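Side-chain contact in nuclear hormone receptor FTZ-F1 (Drosophila melanogaster, PDB 2XHS), which probably acts as an orphan nuclear receptor that regulates transcription, its ligand-binding domain docking a peptide of the Fushi tarazu protein: residues I22-W27 / H96-I101. Sequence-based numbering, arbitrary orientation.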
loop_
_atom_site.group_PDB
_atom_site.type_symbol
_atom_site.label_atom_id
_atom_site.label_comp_id
_atom_site.label_asym_id
_atom_site.label_seq_id
_atom_site.Cartn_x
_atom_site.Cartn_y
_atom_site.Cartn_z
ATOM N N ILE A 22 -7.719 -1.634 -9.582
ATOM C CA ILE A 22 -8.057 -1.288 -8.240
ATOM C C ILE A 22 -9.520 -1.453 -7.989
ATOM O O ILE A 22 -10.327 -0.893 -8.682
ATOM C CB ILE A 22 -7.737 0.158 -8.007
ATOM C CG1 ILE A 22 -6.313 0.437 -8.423
ATOM C CG2 ILE A 22 -7.851 0.481 -6.593
ATOM C CD1 ILE A 22 -5.340 -0.316 -7.667
ATOM N N ASP A 23 -9.876 -2.226 -6.983
ATOM C CA ASP A 23 -11.237 -2.243 -6.538
ATOM C C ASP A 23 -11.210 -1.728 -5.132
ATOM O O ASP A 23 -10.924 -2.452 -4.232
ATOM C CB ASP A 23 -11.788 -3.648 -6.548
ATOM C CG ASP A 23 -13.280 -3.685 -6.722
ATOM O OD1 ASP A 23 -13.968 -2.795 -6.217
ATOM O OD2 ASP A 23 -13.781 -4.622 -7.348
ATOM N N ASP A 24 -11.500 -0.457 -4.951
ATOM C CA ASP A 24 -11.519 0.132 -3.646
ATOM C C ASP A 24 -12.588 -0.539 -2.861
ATOM O O ASP A 24 -12.471 -0.731 -1.684
ATOM C CB ASP A 24 -11.820 1.624 -3.701
ATOM C CG ASP A 24 -10.640 2.437 -4.052
ATOM O OD1 ASP A 24 -9.540 1.911 -4.020
ATOM O OD2 ASP A 24 -10.804 3.613 -4.341
ATOM N N ARG A 25 -13.670 -0.876 -3.513
ATOM C CA ARG A 25 -14.781 -1.423 -2.785
ATOM C C ARG A 25 -14.450 -2.711 -2.099
ATOM O O ARG A 25 -14.869 -2.954 -0.988
ATOM C CB ARG A 25 -15.953 -1.622 -3.717
ATOM C CG ARG A 25 -16.880 -0.442 -3.745
ATOM C CD ARG A 25 -18.244 -0.834 -4.230
ATOM N NE ARG A 25 -18.735 0.141 -5.185
ATOM C CZ ARG A 25 -19.035 -0.141 -6.441
ATOM N NH1 ARG A 25 -18.936 -1.379 -6.879
ATOM N NH2 ARG A 25 -19.461 0.808 -7.251
ATOM N N GLU A 26 -13.721 -3.547 -2.788
ATOM C CA GLU A 26 -13.357 -4.815 -2.254
ATOM C C GLU A 26 -12.497 -4.612 -1.046
ATOM O O GLU A 26 -12.585 -5.334 -0.084
ATOM C CB GLU A 26 -12.608 -5.590 -3.291
ATOM C CG GLU A 26 -12.687 -7.041 -3.119
ATOM C CD GLU A 26 -12.045 -7.732 -4.259
ATOM O OE1 GLU A 26 -11.769 -7.056 -5.257
ATOM O OE2 GLU A 26 -11.821 -8.951 -4.178
ATOM N N TRP A 27 -11.636 -3.626 -1.104
ATOM C CA TRP A 27 -10.763 -3.378 -0.003
ATOM C C TRP A 27 -11.481 -3.005 1.241
ATOM O O TRP A 27 -11.204 -3.523 2.272
ATOM C CB TRP A 27 -9.885 -2.216 -0.362
ATOM C CG TRP A 27 -8.751 -2.039 0.522
ATOM C CD1 TRP A 27 -7.556 -2.622 0.406
ATOM C CD2 TRP A 27 -8.681 -1.202 1.661
ATOM N NE1 TRP A 27 -6.733 -2.213 1.395
ATOM C CE2 TRP A 27 -7.408 -1.331 2.182
ATOM C CE3 TRP A 27 -9.575 -0.352 2.287
ATOM C CZ2 TRP A 27 -7.003 -0.654 3.289
ATOM C CZ3 TRP A 27 -9.178 0.301 3.381
ATOM C CH2 TRP A 27 -7.906 0.160 3.875
ATOM N N HIS A 96 -3.062 3.342 2.511
ATOM C CA HIS A 96 -3.792 3.996 3.562
ATOM C C HIS A 96 -3.902 5.451 3.279
ATOM O O HIS A 96 -4.853 6.075 3.575
ATOM C CB HIS A 96 -3.199 3.722 4.925
ATOM C CG HIS A 96 -4.227 3.661 6.006
ATOM N ND1 HIS A 96 -4.534 4.734 6.807
ATOM C CD2 HIS A 96 -5.053 2.667 6.385
ATOM C CE1 HIS A 96 -5.488 4.400 7.645
ATOM N NE2 HIS A 96 -5.814 3.148 7.413
ATOM N N LEU A 97 -2.883 6.005 2.699
ATOM C CA LEU A 97 -2.942 7.386 2.389
ATOM C C LEU A 97 -4.050 7.564 1.421
ATOM O O LEU A 97 -4.761 8.509 1.473
ATOM C CB LEU A 97 -1.635 7.835 1.808
ATOM C CG LEU A 97 -0.788 8.445 2.887
ATOM C CD1 LEU A 97 0.549 8.615 2.383
ATOM C CD2 LEU A 97 -1.347 9.747 3.217
ATOM N N HIS A 98 -4.196 6.639 0.518
ATOM C CA HIS A 98 -5.231 6.731 -0.469
ATOM C C HIS A 98 -6.638 6.688 0.065
ATOM O O HIS A 98 -7.470 7.421 -0.339
ATOM C CB HIS A 98 -5.015 5.574 -1.392
ATOM C CG HIS A 98 -6.154 5.265 -2.291
ATOM N ND1 HIS A 98 -6.756 4.039 -2.320
ATOM C CD2 HIS A 98 -6.751 5.997 -3.244
ATOM C CE1 HIS A 98 -7.703 4.038 -3.225
ATOM N NE2 HIS A 98 -7.721 5.217 -3.797
ATOM N N HIS A 99 -6.920 5.759 0.932
ATOM C CA HIS A 99 -8.231 5.629 1.495
ATOM C C HIS A 99 -8.639 6.709 2.420
ATOM O O HIS A 99 -9.765 7.075 2.499
ATOM C CB HIS A 99 -8.368 4.277 2.124
ATOM C CG HIS A 99 -8.352 3.184 1.128
ATOM N ND1 HIS A 99 -9.422 2.901 0.329
ATOM C CD2 HIS A 99 -7.379 2.336 0.761
ATOM C CE1 HIS A 99 -9.119 1.910 -0.473
ATOM N NE2 HIS A 99 -7.883 1.546 -0.229
ATOM N N ARG A 100 -7.699 7.173 3.189
ATOM C CA ARG A 100 -7.993 8.177 4.136
ATOM C C ARG A 100 -8.408 9.390 3.393
ATOM O O ARG A 100 -9.262 10.110 3.824
ATOM C CB ARG A 100 -6.770 8.465 4.955
ATOM C CG ARG A 100 -7.036 8.549 6.393
ATOM C CD ARG A 100 -6.070 9.454 7.033
ATOM N NE ARG A 100 -6.415 9.738 8.412
ATOM C CZ ARG A 100 -5.999 10.799 9.066
ATOM N NH1 ARG A 100 -5.225 11.665 8.477
ATOM N NH2 ARG A 100 -6.343 10.983 10.306
ATOM N N ILE A 101 -7.746 9.666 2.294
ATOM C CA ILE A 101 -8.084 10.843 1.542
ATOM C C ILE A 101 -9.176 10.665 0.546
ATOM O O ILE A 101 -10.107 11.415 0.520
ATOM C CB ILE A 101 -6.939 11.290 0.697
ATOM C CG1 ILE A 101 -5.928 12.062 1.501
ATOM C CG2 ILE A 101 -7.444 12.191 -0.317
ATOM C CD1 ILE A 101 -4.603 12.071 0.911
#
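W27 and H99 lie face to face in an offset stack: the six-membered ring of the indole and the imidazole have centroids 3.8 Å apart and planes only 8° from parallel. The two side chains reach in from opposite directions, W27 out of the first turn of helix 24-39 and H99 out of the C-terminal part of helix 77-102. In W27, CG stands anti to the backbone N (chi1 -167°), which carries the indole out toward the other helix. NE2 of H99 sits 3.4 Å from W27 CD2, near the rim of the indole, while CE3 of W27 lies over the centre of the imidazole. The opposite face of H99 is covered by its neighbour, with H98 ND1 over the ring centre, so the imidazole is sandwiched between W27 and H98.

The polar group here is the D24 carboxylate, whose OD1 comes to the edge of the H98 ring at CE1, in the ring plane, a close carbon-oxygen contact rather than a hydrogen bond. The two flat groups are turned 48° apart. CG of D24 is anti to its own carbonyl carbon, which brings the carboxylate up to both histidines; its OD1 is 3.6 Å from H99 CE1, an oblique approach. OD2 accepts a weak hydrogen bond from ND2 of N103, just past the end of helix 77-102.

Beyond the pair, Y151 of helix 148-159 stacks on H98, tying that helix to the same cluster of rings. D23 caps the start of helix 24-39, though its OD1 bond to R25 N is weak.

Stacked rings therefore do most of the joining between the start of one helix and the end of the other within the helical ligand-binding domain. The carboxylate could favour a positive charge on one of the imidazoles, though two charges so close would oppose each other; no protonation state is seen.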